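Local coordinates for fibrinogen binding protein (Staphylococcus aureus subsp. aureus Mu50, PDB 3DOA) that probably binds fibrinogen and belongs to the NFACT family, its exact role in the cell not being established, at residues P71-E83 with L128-F141. Sequence-based numbering, arbitrary orientation.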
# COMPACT_ATOMS: atom_id res chain seq x y z
N PRO A 71 -17.44 10.99 -17.95
CA PRO A 71 -16.09 11.09 -17.26
C PRO A 71 -16.05 12.32 -16.37
O PRO A 71 -16.25 13.45 -16.88
CB PRO A 71 -15.03 11.25 -18.39
CG PRO A 71 -15.86 11.22 -19.72
CD PRO A 71 -17.34 10.91 -19.42
N PRO A 72 -15.91 12.13 -15.05
CA PRO A 72 -15.93 13.25 -14.10
C PRO A 72 -14.62 14.01 -13.85
O PRO A 72 -13.52 13.50 -14.12
CB PRO A 72 -16.41 12.60 -12.81
CG PRO A 72 -15.95 11.18 -12.91
CD PRO A 72 -15.88 10.82 -14.37
N MET A 73 -14.78 15.20 -13.29
CA MET A 73 -13.75 16.20 -13.07
C MET A 73 -12.41 15.59 -12.72
O MET A 73 -11.37 15.88 -13.35
CB MET A 73 -14.26 17.11 -11.97
CG MET A 73 -13.40 18.26 -11.56
SD MET A 73 -12.01 17.74 -10.50
CE MET A 73 -12.67 17.79 -8.79
N PHE A 74 -12.39 14.72 -11.72
CA PHE A 74 -11.13 14.33 -11.16
C PHE A 74 -10.37 13.48 -12.15
O PHE A 74 -9.15 13.63 -12.31
CB PHE A 74 -11.35 13.58 -9.90
CG PHE A 74 -10.13 13.27 -9.19
CD1 PHE A 74 -9.44 14.27 -8.50
CD2 PHE A 74 -9.64 11.97 -9.15
CE1 PHE A 74 -8.23 13.96 -7.78
CE2 PHE A 74 -8.45 11.65 -8.43
CZ PHE A 74 -7.74 12.64 -7.75
N ALA A 75 -11.10 12.61 -12.83
CA ALA A 75 -10.57 11.80 -13.93
C ALA A 75 -10.08 12.72 -15.05
O ALA A 75 -9.00 12.49 -15.60
CB ALA A 75 -11.64 10.83 -14.45
N ARG A 76 -10.87 13.76 -15.36
CA ARG A 76 -10.48 14.77 -16.36
C ARG A 76 -9.11 15.35 -15.99
O ARG A 76 -8.14 15.31 -16.78
CB ARG A 76 -11.50 15.91 -16.41
CG ARG A 76 -12.69 15.74 -17.29
CD ARG A 76 -13.30 17.14 -17.56
NE ARG A 76 -14.02 17.73 -16.42
CZ ARG A 76 -15.22 17.29 -15.97
NH1 ARG A 76 -15.83 16.24 -16.55
NH2 ARG A 76 -15.81 17.88 -14.92
N VAL A 77 -9.02 15.86 -14.76
CA VAL A 77 -7.79 16.47 -14.35
C VAL A 77 -6.70 15.48 -14.56
O VAL A 77 -5.62 15.82 -15.05
CB VAL A 77 -7.74 16.84 -12.90
CG1 VAL A 77 -6.34 17.34 -12.60
CG2 VAL A 77 -8.81 17.87 -12.54
N PHE A 78 -6.95 14.24 -14.20
CA PHE A 78 -5.92 13.23 -14.37
C PHE A 78 -5.45 12.98 -15.84
O PHE A 78 -4.25 12.90 -16.11
CB PHE A 78 -6.42 11.95 -13.76
CG PHE A 78 -5.86 11.68 -12.41
CD1 PHE A 78 -5.83 12.69 -11.43
CD2 PHE A 78 -5.42 10.38 -12.08
CE1 PHE A 78 -5.35 12.43 -10.13
CE2 PHE A 78 -4.95 10.12 -10.81
CZ PHE A 78 -4.90 11.15 -9.84
N ARG A 79 -6.39 12.86 -16.75
CA ARG A 79 -6.06 12.75 -18.15
C ARG A 79 -5.23 13.92 -18.65
O ARG A 79 -4.22 13.72 -19.34
CB ARG A 79 -7.33 12.72 -18.94
CG ARG A 79 -8.21 11.58 -18.53
CD ARG A 79 -9.57 11.60 -19.20
NE ARG A 79 -10.07 10.24 -19.33
CZ ARG A 79 -11.20 9.87 -19.91
NH1 ARG A 79 -12.03 10.73 -20.49
NH2 ARG A 79 -11.49 8.60 -19.92
N LYS A 80 -5.66 15.14 -18.32
CA LYS A 80 -4.94 16.35 -18.68
C LYS A 80 -3.47 16.24 -18.39
O LYS A 80 -2.63 16.50 -19.23
CB LYS A 80 -5.45 17.49 -17.84
CG LYS A 80 -5.50 18.84 -18.53
CD LYS A 80 -5.78 20.07 -17.55
CE LYS A 80 -4.50 20.94 -17.28
NZ LYS A 80 -4.79 22.38 -17.56
N HIS A 81 -3.13 15.84 -17.18
CA HIS A 81 -1.74 15.81 -16.74
C HIS A 81 -1.01 14.51 -16.98
O HIS A 81 0.22 14.52 -16.99
CB HIS A 81 -1.68 16.08 -15.26
CG HIS A 81 -2.12 17.45 -14.87
ND1 HIS A 81 -1.22 18.41 -14.46
CD2 HIS A 81 -3.35 17.98 -14.74
CE1 HIS A 81 -1.90 19.50 -14.13
NE2 HIS A 81 -3.19 19.27 -14.29
N LEU A 82 -1.73 13.40 -17.11
CA LEU A 82 -1.06 12.09 -17.12
C LEU A 82 -1.25 11.29 -18.39
O LEU A 82 -0.37 10.61 -18.84
CB LEU A 82 -1.52 11.25 -15.92
CG LEU A 82 -1.42 11.94 -14.55
CD1 LEU A 82 -1.90 11.03 -13.44
CD2 LEU A 82 0.01 12.44 -14.28
N GLU A 83 -2.42 11.41 -19.00
CA GLU A 83 -2.71 10.67 -20.20
C GLU A 83 -1.66 11.10 -21.18
O GLU A 83 -1.42 12.31 -21.40
CB GLU A 83 -4.11 11.01 -20.69
CG GLU A 83 -4.76 9.91 -21.47
CD GLU A 83 -6.30 10.12 -21.61
OE1 GLU A 83 -7.07 9.52 -20.77
OE2 GLU A 83 -6.75 10.88 -22.55
N LEU A 128 -6.18 9.99 -2.77
CA LEU A 128 -5.43 9.94 -3.99
C LEU A 128 -5.14 11.44 -4.38
O LEU A 128 -6.04 12.33 -4.39
CB LEU A 128 -6.27 9.20 -5.00
CG LEU A 128 -5.65 8.94 -6.35
CD1 LEU A 128 -4.27 8.37 -6.22
CD2 LEU A 128 -6.54 8.07 -7.08
N ILE A 129 -3.86 11.71 -4.66
CA ILE A 129 -3.33 13.09 -4.78
C ILE A 129 -2.22 13.23 -5.87
O ILE A 129 -1.28 12.41 -5.99
CB ILE A 129 -2.72 13.63 -3.47
CG1 ILE A 129 -3.68 13.49 -2.29
CG2 ILE A 129 -2.36 15.09 -3.59
CD1 ILE A 129 -2.90 13.63 -0.96
N LEU A 130 -2.37 14.31 -6.63
CA LEU A 130 -1.50 14.58 -7.75
C LEU A 130 -0.72 15.83 -7.40
O LEU A 130 -1.27 16.82 -6.95
CB LEU A 130 -2.38 14.81 -8.97
CG LEU A 130 -1.72 14.85 -10.33
CD1 LEU A 130 -0.88 13.58 -10.62
CD2 LEU A 130 -2.85 15.14 -11.35
N VAL A 131 0.59 15.75 -7.56
CA VAL A 131 1.43 16.86 -7.23
C VAL A 131 2.42 16.97 -8.37
O VAL A 131 2.56 16.02 -9.17
CB VAL A 131 2.17 16.60 -5.93
CG1 VAL A 131 1.18 16.28 -4.84
CG2 VAL A 131 3.15 15.47 -6.11
N ASP A 132 3.12 18.12 -8.45
CA ASP A 132 4.17 18.32 -9.44
C ASP A 132 5.51 17.94 -8.84
O ASP A 132 5.60 17.51 -7.68
CB ASP A 132 4.16 19.75 -9.91
CG ASP A 132 4.50 20.73 -8.80
OD1 ASP A 132 5.25 20.37 -7.87
OD2 ASP A 132 4.03 21.90 -8.86
N GLU A 133 6.56 18.10 -9.63
CA GLU A 133 7.96 17.81 -9.20
C GLU A 133 8.43 18.62 -8.02
O GLU A 133 9.36 18.18 -7.33
CB GLU A 133 9.01 17.98 -10.34
CG GLU A 133 9.23 19.37 -10.85
CD GLU A 133 8.06 19.81 -11.71
OE1 GLU A 133 6.87 19.58 -11.36
OE2 GLU A 133 8.31 20.39 -12.77
N ASN A 134 7.81 19.77 -7.76
CA ASN A 134 8.04 20.45 -6.47
C ASN A 134 7.06 20.14 -5.30
O ASN A 134 7.07 20.85 -4.30
CB ASN A 134 8.12 21.92 -6.74
CG ASN A 134 9.13 22.25 -7.85
OD1 ASN A 134 10.19 21.61 -7.95
ND2 ASN A 134 8.79 23.24 -8.69
N ARG A 135 6.24 19.07 -5.45
CA ARG A 135 5.19 18.70 -4.51
C ARG A 135 4.04 19.73 -4.33
O ARG A 135 3.36 19.70 -3.32
CB ARG A 135 5.80 18.44 -3.12
CG ARG A 135 7.19 17.73 -3.05
CD ARG A 135 7.23 16.26 -3.51
NE ARG A 135 6.73 15.36 -2.49
CZ ARG A 135 6.33 14.09 -2.69
NH1 ARG A 135 6.36 13.54 -3.89
NH2 ARG A 135 5.85 13.39 -1.68
N LYS A 136 3.84 20.65 -5.27
CA LYS A 136 2.67 21.55 -5.23
C LYS A 136 1.52 20.59 -5.55
O LYS A 136 1.62 19.79 -6.49
CB LYS A 136 2.79 22.68 -6.28
CG LYS A 136 2.14 24.15 -6.00
CD LYS A 136 1.99 25.07 -7.36
CE LYS A 136 1.40 26.56 -7.17
NZ LYS A 136 0.35 27.18 -8.17
N ILE A 137 0.47 20.59 -4.74
CA ILE A 137 -0.66 19.68 -4.97
C ILE A 137 -1.42 20.19 -6.16
O ILE A 137 -1.87 21.29 -6.12
CB ILE A 137 -1.72 19.71 -3.84
CG1 ILE A 137 -1.19 19.12 -2.54
CG2 ILE A 137 -3.04 18.99 -4.32
CD1 ILE A 137 -2.09 19.51 -1.39
N ILE A 138 -1.57 19.42 -7.21
CA ILE A 138 -2.42 19.84 -8.32
C ILE A 138 -3.88 19.58 -7.97
O ILE A 138 -4.71 20.46 -8.10
CB ILE A 138 -2.03 19.13 -9.65
CG1 ILE A 138 -0.65 19.66 -10.07
CG2 ILE A 138 -3.13 19.28 -10.72
CD1 ILE A 138 0.13 18.74 -10.80
N GLU A 139 -4.19 18.36 -7.51
CA GLU A 139 -5.60 18.01 -7.12
C GLU A 139 -5.60 16.85 -6.15
O GLU A 139 -4.61 16.09 -6.06
CB GLU A 139 -6.50 17.71 -8.35
CG GLU A 139 -8.03 17.70 -8.21
CD GLU A 139 -8.64 18.74 -7.28
OE1 GLU A 139 -8.27 18.80 -6.08
OE2 GLU A 139 -9.56 19.47 -7.71
N GLY A 140 -6.70 16.77 -5.40
CA GLY A 140 -6.98 15.74 -4.40
C GLY A 140 -8.33 15.06 -4.58
O GLY A 140 -9.39 15.72 -4.65
N PHE A 141 -8.31 13.73 -4.65
CA PHE A 141 -9.58 13.04 -4.71
C PHE A 141 -10.40 13.45 -3.51
O PHE A 141 -11.58 13.46 -3.60
CB PHE A 141 -9.39 11.55 -4.76
CG PHE A 141 -10.47 10.79 -5.55
CD1 PHE A 141 -11.63 11.37 -5.93
CD2 PHE A 141 -10.26 9.45 -5.89
CE1 PHE A 141 -12.53 10.63 -6.66
CE2 PHE A 141 -11.16 8.74 -6.61
CZ PHE A 141 -12.28 9.30 -6.99
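F74 places CG trans to its own backbone N (chi1 -174°), which carries the ring off helix 73-82 and onto F141. The CA and ring of F141 lie over one face of the F74 ring, the two rings as an offset stack with centroids 4.4 Å apart and planes 9° from parallel; F78 CD1 lies over the opposite face. The CB of F141 adds a CH-pi contact, 4.0 Å from the F74 centroid. At the rim of the F74 ring, CD1 meets E139 CG at 3.7 Å. The bend in the E139 chain returns OE1 to G140 N (2.7 Å) through its anti lone pair, and H143 also binds OE1, so this oxygen is gripped twice, while OE2 lies toward M73 CE.

One helical turn on, the apolar core centres on L130, whose CD2 lies 3.9 Å from F78 CD1 while its CD1 packs on L82 CD2. V77 CG1 reaches both L130 and I138. H81 meets I138 CG2 through NE2 at 3.6 Å, while its ND1 is hydrogen-bonded to R115.

I138 and E139 both face L130, a classic beta bulge, and both point toward the helix. Helix 73-82, at 148° to strand 137-140, thus packs against the edge beta-hairpin of a five-stranded antiparallel sheet, also touching strands 22-30 and 33-40 of the four-stranded sheet.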